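Local coordinates for protein gamma-glutamyltransferase 1 Threonine peptidase. MEROPS family T03 S-subunit (Pseudomonas nitroreducens, PDB 5ZJG) that catalyses the transfer of gamma-glutamyl groups from glutathione and related peptides to amino acids or water, hydrolysing glutathione to glutamate and cysteinylglycine, as the small subunit of gamma-glutamyltransferase, at residues Y18-D23 with G34-D39; S72-S77 with S95-S100; K131-Y136 with G154-D159. All coordinates share one frame; numbering follows the deposited sequence. Where two conformers were deposited one is given.

Contact 1 (Y18-D23 with G34-D39); sequences YTLNWD and GFLLND. With GLY (glycine), chain F; GLY (glycine), chain E.
Leu20, Asn21 and Trp22, in the turn that ends strand 13-19 of this Ntn-hydrolase subunit, face Leu36, Asn38 and Asp39 of a loop beside the substrate pocket. The turn is an ST turn: Thr19 OG1 takes the N-H of Asn21 at 2.7 Å and is also hydrogen-bonded to Thr1 OG1, the hydroxyl of the probable nucleophile. Leu20 sets its two methyls against 34-39, CD1 against Leu36 CB (3.9 Å) and CD2 near the Leu36 carbonyl, while its own carbonyl O accepts from Asp39 N at 2.9 Å. Asn21, with CG anti to the backbone N (chi1 -168°), turns its amide between two partners. Its ND2 donates almost dead straight (179°) to Asp39 O at 3.0 Å, approaching from above that carbonyl plane, and its OD1 accepts from the N of the chain E glycine at 2.8 Å. With an alanine here, the amino group of the chain E glycine would probably lose one acceptor and the Asp39 carbonyl this donor. Asn21 is a probable glutamate-binding residue, and its bond to the glycine amino group is consistent with that role. Trp22 N then donates to Asp39 OD1 at 3.1 Å, on the syn lone pair. The indole stacks on Phe54, and its CZ3 comes within 3.3 Å of CA of the chain F glycine.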
loop_
_atom_site.group_PDB
_atom_site.type_symbol
_atom_site.label_atom_id
_atom_site.label_comp_id
_atom_site.label_asym_id
_atom_site.label_seq_id
_atom_site.Cartn_x
_atom_site.Cartn_y
_atom_site.Cartn_z
ATOM N N TYR B 18 3.441 1.043 -3.384
ATOM C CA TYR B 18 4.422 1.888 -2.706
ATOM C C TYR B 18 3.785 3.243 -2.431
ATOM O O TYR B 18 2.664 3.520 -2.868
ATOM C CB TYR B 18 5.749 1.957 -3.478
ATOM C CG TYR B 18 5.797 2.739 -4.791
ATOM C CD1 TYR B 18 4.661 2.920 -5.594
ATOM C CD2 TYR B 18 7.000 3.237 -5.241
ATOM C CE1 TYR B 18 4.746 3.645 -6.786
ATOM C CE2 TYR B 18 7.095 3.966 -6.421
ATOM C CZ TYR B 18 5.974 4.142 -7.197
ATOM O OH TYR B 18 6.046 4.869 -8.349
ATOM N N THR B 19 4.456 4.052 -1.616
ATOM C CA THR B 19 3.722 5.154 -1.010
ATOM C C THR B 19 4.648 6.169 -0.367
ATOM O O THR B 19 5.789 5.874 -0.014
ATOM C CB THR B 19 2.747 4.620 0.042
ATOM O OG1 THR B 19 1.900 5.676 0.494
ATOM C CG2 THR B 19 3.500 4.011 1.211
ATOM N N LEU B 20 4.098 7.373 -0.164
ATOM C CA LEU B 20 4.633 8.361 0.766
ATOM C C LEU B 20 3.885 8.358 2.092
ATOM O O LEU B 20 4.268 9.091 3.019
ATOM C CB LEU B 20 4.535 9.752 0.153
ATOM C CG LEU B 20 5.397 10.068 -1.066
ATOM C CD1 LEU B 20 5.020 11.472 -1.547
ATOM C CD2 LEU B 20 6.886 10.008 -0.685
ATOM N N ASN B 21 2.853 7.521 2.190
ATOM C CA ASN B 21 1.806 7.478 3.207
ATOM C C ASN B 21 0.692 8.430 2.783
ATOM O O ASN B 21 -0.044 8.102 1.854
ATOM C CB ASN B 21 2.316 7.761 4.626
ATOM C CG ASN B 21 1.262 7.431 5.669
ATOM O OD1 ASN B 21 0.251 6.792 5.363
ATOM N ND2 ASN B 21 1.482 7.854 6.902
ATOM N N TRP B 22 0.519 9.581 3.418
ATOM C CA TRP B 22 -0.575 10.437 2.983
ATOM C C TRP B 22 -0.202 11.137 1.674
ATOM O O TRP B 22 0.915 11.020 1.177
ATOM C CB TRP B 22 -0.952 11.406 4.098
ATOM C CG TRP B 22 -1.626 10.624 5.157
ATOM C CD1 TRP B 22 -1.026 10.007 6.211
ATOM C CD2 TRP B 22 -3.020 10.285 5.227
ATOM N NE1 TRP B 22 -1.961 9.336 6.958
ATOM C CE2 TRP B 22 -3.194 9.490 6.375
ATOM C CE3 TRP B 22 -4.140 10.590 4.439
ATOM C CZ2 TRP B 22 -4.439 8.999 6.761
ATOM C CZ3 TRP B 22 -5.375 10.106 4.828
ATOM C CH2 TRP B 22 -5.515 9.311 5.973
ATOM N N ASP B 23 -1.184 11.809 1.077
ATOM C CA ASP B 23 -0.965 12.459 -0.211
ATOM C C ASP B 23 0.141 13.497 -0.092
ATOM O O ASP B 23 0.057 14.432 0.718
ATOM C CB ASP B 23 -2.254 13.108 -0.709
ATOM C CG ASP B 23 -3.360 12.093 -0.958
ATOM O OD1 ASP B 23 -3.087 11.022 -1.542
ATOM O OD2 ASP B 23 -4.500 12.366 -0.554
ATOM N N GLY B 34 14.199 17.781 -5.783
ATOM C CA GLY B 34 12.867 17.874 -6.338
ATOM C C GLY B 34 11.876 16.793 -5.964
ATOM O O GLY B 34 10.769 16.793 -6.516
ATOM N N PHE B 35 12.211 15.879 -5.054
ATOM C CA PHE B 35 11.259 14.859 -4.630
ATOM C C PHE B 35 10.792 15.082 -3.194
ATOM O O PHE B 35 11.494 15.663 -2.367
ATOM C CB PHE B 35 11.857 13.449 -4.778
ATOM C CG PHE B 35 13.050 13.179 -3.888
ATOM C CD1 PHE B 35 14.325 13.515 -4.302
ATOM C CD2 PHE B 35 12.887 12.546 -2.665
ATOM C CE1 PHE B 35 15.422 13.257 -3.503
ATOM C CE2 PHE B 35 13.972 12.272 -1.862
ATOM C CZ PHE B 35 15.248 12.636 -2.279
ATOM N N LEU B 36 9.594 14.583 -2.922
ATOM C CA LEU B 36 8.955 14.669 -1.622
ATOM C C LEU B 36 9.425 13.557 -0.705
ATOM O O LEU B 36 9.680 12.424 -1.136
ATOM C CB LEU B 36 7.440 14.557 -1.778
ATOM C CG LEU B 36 6.782 15.785 -2.396
ATOM C CD1 LEU B 36 5.533 15.398 -3.189
ATOM C CD2 LEU B 36 6.462 16.799 -1.310
ATOM N N LEU B 37 9.500 13.879 0.580
ATOM C CA LEU B 37 9.737 12.880 1.603
ATOM C C LEU B 37 8.428 12.388 2.197
ATOM O O LEU B 37 7.484 13.155 2.388
ATOM C CB LEU B 37 10.621 13.451 2.714
ATOM C CG LEU B 37 12.042 13.755 2.260
ATOM C CD1 LEU B 37 12.768 14.534 3.352
ATOM C CD2 LEU B 37 12.777 12.477 1.933
ATOM N N ASN B 38 8.406 11.096 2.502
ATOM C CA ASN B 38 7.289 10.418 3.124
ATOM C C ASN B 38 6.965 10.989 4.502
ATOM O O ASN B 38 7.789 11.632 5.152
ATOM C CB ASN B 38 7.611 8.937 3.264
ATOM C CG ASN B 38 8.702 8.664 4.264
ATOM O OD1 ASN B 38 8.441 8.506 5.468
ATOM N ND2 ASN B 38 9.944 8.626 3.783
ATOM N N ASP B 39 5.733 10.722 4.946
ATOM C CA ASP B 39 5.369 10.890 6.351
ATOM C C ASP B 39 4.948 9.523 6.891
ATOM O O ASP B 39 3.926 9.386 7.571
ATOM C CB ASP B 39 4.322 12.000 6.562
ATOM C CG ASP B 39 2.962 11.760 5.894
ATOM O OD1 ASP B 39 2.786 10.828 5.092
ATOM O OD2 ASP B 39 2.044 12.567 6.162
HETATM N N GLY F . -6.254 9.984 1.499
HETATM C CA GLY F . -5.974 8.625 1.917
HETATM C C GLY F . -4.674 8.097 1.355
HETATM O O GLY F . -3.789 8.861 0.963
HETATM N N GLY E . 0.993 4.159 4.918
HETATM C CA GLY E . -0.123 3.229 4.891
HETATM C C GLY E . 0.363 1.795 4.937
HETATM O O GLY E . -0.379 0.860 5.249
HETATM O OXT GLY E . 1.537 1.552 4.653
#

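Contact 2 (S72-S77 with S95-S100); sequences SSMSPS and SRIFTS. With GLY (glycine), chain E.
Ile97 presses its branched side chain against the backbone of 73-75, in the loop whose Ser72 and Ser73 hold the carboxylate of the chain E glycine. Its CB lies 3.4 Å from Ser73 O. Ile97 CG2, anti to the backbone N, comes to 3.2 Å from Ser73 O and also faces the amide N of Ser75. The other branch runs through CG1 to CD1, which settles over Met74 CA and beside Met74 CG (3.9 Å), the two side chains pointing the same way. Phe98 brings its ring edge to the flank, CE2 meeting Ser73 OG at 3.6 Å near the ring plane. Phe98 CB, nearer the backbone, lies close to Ser75 OG. Ser73 O accepts a hydrogen bond within its own segment, from Ser75 OG at 2.8 Å, the donor above the carbonyl plane. Behind this apolar backing Ser72 OG donates to OXT of the chain E glycine (2.7 Å) and Ser73 N to its O (2.7 Å), so each carboxylate oxygen has a donor. Ser72 OG also accepts from Met74 N at 2.9 Å, an ST turn that fixes the hydroxyl. Both serines are probable glutamate-binding residues. Residues 95-96, the end of a 3-10 segment, lead into helix 97-109, whose first turn thus lies against the loop entering strand 77-81; Met74 and Pro76 pack on strand 13-19 on the other side, and the Phe98 ring meets an aromatic side chain of the partner subunit.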
loop_
_atom_site.group_PDB
_atom_site.type_symbol
_atom_site.label_atom_id
_atom_site.label_comp_id
_atom_site.label_asym_id
_atom_site.label_seq_id
_atom_site.Cartn_x
_atom_site.Cartn_y
_atom_site.Cartn_z
ATOM N N SER B 72 2.697 -1.801 8.251
ATOM C CA SER B 72 1.960 -1.386 7.081
ATOM C C SER B 72 0.688 -2.218 6.922
ATOM O O SER B 72 0.523 -3.289 7.524
ATOM C CB SER B 72 2.821 -1.531 5.820
ATOM O OG SER B 72 2.142 -1.075 4.657
ATOM N N SER B 73 -0.209 -1.711 6.084
ATOM C CA SER B 73 -1.342 -2.485 5.597
ATOM C C SER B 73 -1.194 -2.836 4.122
ATOM O O SER B 73 -2.080 -3.496 3.558
ATOM C CB SER B 73 -2.637 -1.698 5.811
ATOM O OG SER B 73 -2.824 -1.407 7.195
ATOM N N MET B 74 -0.117 -2.398 3.471
ATOM C CA MET B 74 0.010 -2.644 2.036
ATOM C C MET B 74 0.171 -4.135 1.774
ATOM O O MET B 74 0.924 -4.831 2.454
ATOM C CB MET B 74 1.201 -1.900 1.442
ATOM C CG MET B 74 1.094 -0.379 1.481
ATOM S SD MET B 74 2.471 0.423 0.674
ATOM C CE MET B 74 3.759 0.206 1.914
ATOM N N SER B 75 -0.542 -4.629 0.777
ATOM C CA SER B 75 -0.695 -6.069 0.572
ATOM C C SER B 75 -0.662 -6.406 -0.920
ATOM O O SER B 75 -1.609 -6.992 -1.453
ATOM C CB SER B 75 -2.008 -6.552 1.196
ATOM O OG SER B 75 -2.185 -6.107 2.532
ATOM N N PRO B 76 0.432 -6.087 -1.616
ATOM C CA PRO B 76 0.534 -6.497 -3.028
ATOM C C PRO B 76 0.425 -8.013 -3.126
ATOM O O PRO B 76 1.035 -8.749 -2.342
ATOM C CB PRO B 76 1.913 -5.982 -3.466
ATOM C CG PRO B 76 2.699 -5.885 -2.165
ATOM C CD PRO B 76 1.680 -5.449 -1.143
ATOM N N SER B 77 -0.451 -8.480 -4.016
ATOM C CA SER B 77 -0.857 -9.882 -3.999
ATOM C C SER B 77 -0.764 -10.523 -5.379
ATOM O O SER B 77 -0.979 -9.875 -6.404
ATOM C CB SER B 77 -2.297 -10.016 -3.481
ATOM O OG SER B 77 -2.395 -9.652 -2.097
ATOM N N SER B 95 -5.344 1.581 6.190
ATOM C CA SER B 95 -5.906 0.447 6.919
ATOM C C SER B 95 -7.060 -0.229 6.194
ATOM O O SER B 95 -7.526 -1.252 6.685
ATOM C CB SER B 95 -6.391 0.883 8.307
ATOM O OG SER B 95 -7.427 1.843 8.223
ATOM N N ARG B 96 -7.520 0.309 5.065
ATOM C CA ARG B 96 -8.546 -0.311 4.236
ATOM C C ARG B 96 -7.980 -1.262 3.177
ATOM O O ARG B 96 -8.758 -1.924 2.482
ATOM C CB ARG B 96 -9.355 0.786 3.531
ATOM C CG ARG B 96 -10.329 1.599 4.401
ATOM C CD ARG B 96 -9.652 2.375 5.540
ATOM N NE ARG B 96 -10.526 3.459 5.998
ATOM C CZ ARG B 96 -10.304 4.217 7.067
ATOM N NH1 ARG B 96 -9.231 4.023 7.827
ATOM N NH2 ARG B 96 -11.161 5.179 7.375
ATOM N N ILE B 97 -6.654 -1.352 3.033
ATOM C CA ILE B 97 -6.085 -2.056 1.881
ATOM C C ILE B 97 -6.477 -3.521 1.885
ATOM O O ILE B 97 -6.966 -4.049 0.883
ATOM C CB ILE B 97 -4.560 -1.893 1.858
ATOM C CG1 ILE B 97 -4.226 -0.468 1.436
ATOM C CG2 ILE B 97 -3.899 -2.931 0.927
ATOM C CD1 ILE B 97 -2.755 -0.097 1.639
ATOM N N PHE B 98 -6.216 -4.222 2.985
ATOM C CA PHE B 98 -6.454 -5.660 2.929
ATOM C C PHE B 98 -7.927 -6.028 3.069
ATOM O O PHE B 98 -8.320 -7.092 2.573
ATOM C CB PHE B 98 -5.609 -6.406 3.971
ATOM C CG PHE B 98 -5.694 -5.844 5.353
ATOM C CD1 PHE B 98 -6.729 -6.189 6.190
ATOM C CD2 PHE B 98 -4.695 -4.985 5.832
ATOM C CE1 PHE B 98 -6.795 -5.681 7.504
ATOM C CE2 PHE B 98 -4.768 -4.478 7.106
ATOM C CZ PHE B 98 -5.817 -4.828 7.937
ATOM N N THR B 99 -8.774 -5.186 3.690
ATOM C CA THR B 99 -10.214 -5.454 3.584
ATOM C C THR B 99 -10.726 -5.226 2.170
ATOM O O THR B 99 -11.626 -5.950 1.714
ATOM C CB THR B 99 -11.027 -4.601 4.567
ATOM O OG1 THR B 99 -10.826 -3.202 4.315
ATOM C CG2 THR B 99 -10.618 -4.935 6.005
ATOM N N SER B 100 -10.154 -4.263 1.450
ATOM C CA SER B 100 -10.570 -4.052 0.058
ATOM C C SER B 100 -10.159 -5.219 -0.830
ATOM O O SER B 100 -10.946 -5.675 -1.667
ATOM C CB SER B 100 -9.993 -2.738 -0.467
ATOM O OG SER B 100 -10.848 -1.657 -0.116
HETATM N N GLY E . 0.993 4.159 4.918
HETATM C CA GLY E . -0.123 3.229 4.891
HETATM C C GLY E . 0.363 1.795 4.937
HETATM O O GLY E . -0.379 0.860 5.249
HETATM O OXT GLY E . 1.537 1.552 4.653
#

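Contact 3 (K131-Y136 with G154-D159); sequences KDTIYY and GYTLED
Ile134 CG1 and Tyr155 CG both stand anti to their carbonyl carbons (chi1 -61° for Ile134), and the extended end of Ile134 carries CD1 over the face of the Tyr155 ring, 3.5 Å from its centroid, a CH-pi contact. The two belong to a beta-alpha-beta unit in which strand 133-136, helix 144-153 and strand 156-159 follow one another, the strands lying parallel and twisted by 29°. Gly154 closes the helix in a Schellman motif, its positive phi turning the chain into the second strand. Four backbone hydrogen bonds stitch the pair in alternation: Thr156 N to Asp132 O (2.8 Å), Ile134 N to Thr156 O, Glu158 N to Ile134 O and Tyr136 N to Glu158 O. On the face bearing Ile134 and Tyr136, Leu157 packs between the strands and Ala147 and Lys151 of helix 144-153, its CD2 4.0 Å from Ile134 CB. The opposite face carries Thr133, side by side with Thr156, and Tyr135, whose ring receives Thr133 CG2 over one face. There a water hydrogen-bonded to Tyr135 OH donates to Glu158 OE1 at 2.6 Å, in one of two Glu158 conformers, linking these side-by-side chains. The Tyr155 hydroxyl is hydrogen-bonded to a polar side chain of the partner subunit, and its ring packs on Leu150. Tyr136 has CG between its backbone N and carbonyl carbon (chi1 63°), which folds the ring across the neighbouring strand: Glu158 O and Asp159 N lie over one face, Leu157 CB sits at the rim, and CE1 touches Asp159 CB at 3.5 Å.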
loop_
_atom_site.group_PDB
_atom_site.type_symbol
_atom_site.label_atom_id
_atom_site.label_comp_id
_atom_site.label_asym_id
_atom_site.label_seq_id
_atom_site.Cartn_x
_atom_site.Cartn_y
_atom_site.Cartn_z
ATOM N N LYS B 131 -15.315 2.348 17.434
ATOM C CA LYS B 131 -16.314 1.352 17.801
ATOM C C LYS B 131 -17.462 1.336 16.808
ATOM O O LYS B 131 -18.045 2.377 16.495
ATOM C CB LYS B 131 -16.834 1.646 19.216
ATOM C CG LYS B 131 -18.058 0.829 19.649
ATOM C CD LYS B 131 -18.518 1.231 21.077
ATOM C CE LYS B 131 -19.752 0.452 21.561
ATOM N NZ LYS B 131 -20.226 0.904 22.922
ATOM N N ASP B 132 -17.749 0.148 16.286
ATOM C CA ASP B 132 -18.961 -0.101 15.495
ATOM C C ASP B 132 -19.160 0.927 14.380
ATOM O O ASP B 132 -20.285 1.321 14.068
ATOM C CB ASP B 132 -20.188 -0.134 16.404
ATOM C CG ASP B 132 -20.152 -1.287 17.362
ATOM O OD1 ASP B 132 -19.434 -2.265 17.075
ATOM O OD2 ASP B 132 -20.846 -1.223 18.401
ATOM N N THR B 133 -18.064 1.361 13.767
ATOM C CA THR B 133 -18.102 2.353 12.699
ATOM C C THR B 133 -17.750 1.663 11.387
ATOM O O THR B 133 -16.701 1.023 11.280
ATOM C CB THR B 133 -17.141 3.508 12.999
ATOM O OG1 THR B 133 -17.595 4.206 14.170
ATOM C CG2 THR B 133 -17.082 4.496 11.855
ATOM N N ILE B 134 -18.656 1.751 10.412
ATOM C CA ILE B 134 -18.419 1.252 9.063
ATOM C C ILE B 134 -18.205 2.453 8.161
ATOM O O ILE B 134 -19.053 3.357 8.106
ATOM C CB ILE B 134 -19.584 0.393 8.541
ATOM C CG1 ILE B 134 -19.806 -0.841 9.414
ATOM C CG2 ILE B 134 -19.296 -0.056 7.102
ATOM C CD1 ILE B 134 -21.181 -1.542 9.150
ATOM N N TYR B 135 -17.088 2.451 7.445
ATOM C CA TYR B 135 -16.730 3.530 6.544
ATOM C C TYR B 135 -17.173 3.196 5.133
ATOM O O TYR B 135 -17.074 2.047 4.704
ATOM C CB TYR B 135 -15.223 3.754 6.558
ATOM C CG TYR B 135 -14.745 4.263 7.897
ATOM C CD1 TYR B 135 -14.851 5.606 8.221
ATOM C CD2 TYR B 135 -14.217 3.398 8.841
ATOM C CE1 TYR B 135 -14.417 6.080 9.452
ATOM C CE2 TYR B 135 -13.785 3.859 10.071
ATOM C CZ TYR B 135 -13.889 5.198 10.368
ATOM O OH TYR B 135 -13.457 5.649 11.599
ATOM N N TYR B 136 -17.613 4.221 4.414
ATOM C CA TYR B 136 -17.922 4.129 2.992
ATOM C C TYR B 136 -17.307 5.331 2.287
ATOM O O TYR B 136 -16.841 6.273 2.931
ATOM C CB TYR B 136 -19.440 4.049 2.765
ATOM C CG TYR B 136 -20.231 5.255 3.223
ATOM C CD1 TYR B 136 -20.336 6.381 2.418
ATOM C CD2 TYR B 136 -20.906 5.257 4.445
ATOM C CE1 TYR B 136 -21.085 7.477 2.809
ATOM C CE2 TYR B 136 -21.654 6.364 4.854
ATOM C CZ TYR B 136 -21.731 7.471 4.027
ATOM O OH TYR B 136 -22.466 8.574 4.397
ATOM N N GLY B 154 -27.141 -0.901 15.047
ATOM C CA GLY B 154 -26.291 -0.141 15.939
ATOM C C GLY B 154 -24.967 0.271 15.341
ATOM O O GLY B 154 -24.091 0.739 16.075
ATOM N N TYR B 155 -24.785 0.096 14.041
ATOM C CA TYR B 155 -23.598 0.594 13.382
ATOM C C TYR B 155 -23.712 2.089 13.146
ATOM O O TYR B 155 -24.793 2.623 12.892
ATOM C CB TYR B 155 -23.389 -0.099 12.036
ATOM C CG TYR B 155 -22.854 -1.497 12.140
ATOM C CD1 TYR B 155 -21.557 -1.732 12.571
ATOM C CD2 TYR B 155 -23.636 -2.582 11.792
ATOM C CE1 TYR B 155 -21.056 -3.019 12.647
ATOM C CE2 TYR B 155 -23.146 -3.868 11.867
ATOM C CZ TYR B 155 -21.858 -4.086 12.287
ATOM O OH TYR B 155 -21.394 -5.379 12.354
ATOM N N THR B 156 -22.574 2.758 13.213
ATOM C CA THR B 156 -22.442 4.130 12.753
ATOM C C THR B 156 -21.832 4.099 11.360
ATOM O O THR B 156 -20.789 3.472 11.157
ATOM C CB THR B 156 -21.557 4.941 13.702
ATOM O OG1 THR B 156 -22.183 5.017 14.989
ATOM C CG2 THR B 156 -21.319 6.348 13.154
ATOM N N LEU B 157 -22.480 4.764 10.406
ATOM C CA LEU B 157 -21.979 4.854 9.040
ATOM C C LEU B 157 -21.380 6.229 8.794
ATOM O O LEU B 157 -21.987 7.248 9.137
ATOM C CB LEU B 157 -23.099 4.586 8.033
ATOM C CG LEU B 157 -23.992 3.404 8.399
ATOM C CD1 LEU B 157 -25.045 3.177 7.321
ATOM C CD2 LEU B 157 -23.168 2.151 8.626
ATOM N N GLU B 158 -20.188 6.258 8.200
ATOM C CA GLU B 158 -19.497 7.516 7.953
ATOM C C GLU B 158 -18.844 7.514 6.583
ATOM O O GLU B 158 -18.201 6.535 6.191
ATOM C CB GLU B 158 -18.436 7.785 9.030
ATOM C CG GLU B 158 -18.889 8.801 10.057
ATOM C CD GLU B 158 -17.964 8.880 11.246
ATOM O OE1 GLU B 158 -16.733 8.779 11.048
ATOM O OE2 GLU B 158 -18.469 9.030 12.377
ATOM N N ASP B 159 -19.007 8.622 5.866
ATOM C CA ASP B 159 -18.250 8.870 4.648
ATOM C C ASP B 159 -16.834 9.247 5.061
ATOM O O ASP B 159 -16.632 10.274 5.713
ATOM C CB ASP B 159 -18.909 9.981 3.833
ATOM C CG ASP B 159 -18.168 10.291 2.542
ATOM O OD1 ASP B 159 -17.058 9.752 2.328
ATOM O OD2 ASP B 159 -18.703 11.086 1.733
HETATM O O HOH W 1 -14.503 8.346 12.226
#

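Overall arrangement
Contacts 1 and 2 form two walls of one pocket, their centres about 18 Å apart but both gripping the chain E glycine: contact 1, with Asp43, holds its amino end, contact 2 its carboxylate, consistent with how the glutamyl substrate would be held near Thr1. They touch directly where Thr19 CG2 packs on Met74 SD at 3.8 Å. Contact 3 lies away from the pocket, its centre about 29 Å from that of contact 1, with nearest atoms about 10 Å apart. It joins contact 2 through Arg96, whose guanidinium makes a cation-pi contact with Tyr135, NH2 lying 3.7 Å from CG of that ring. The three contacts follow one another along the chain.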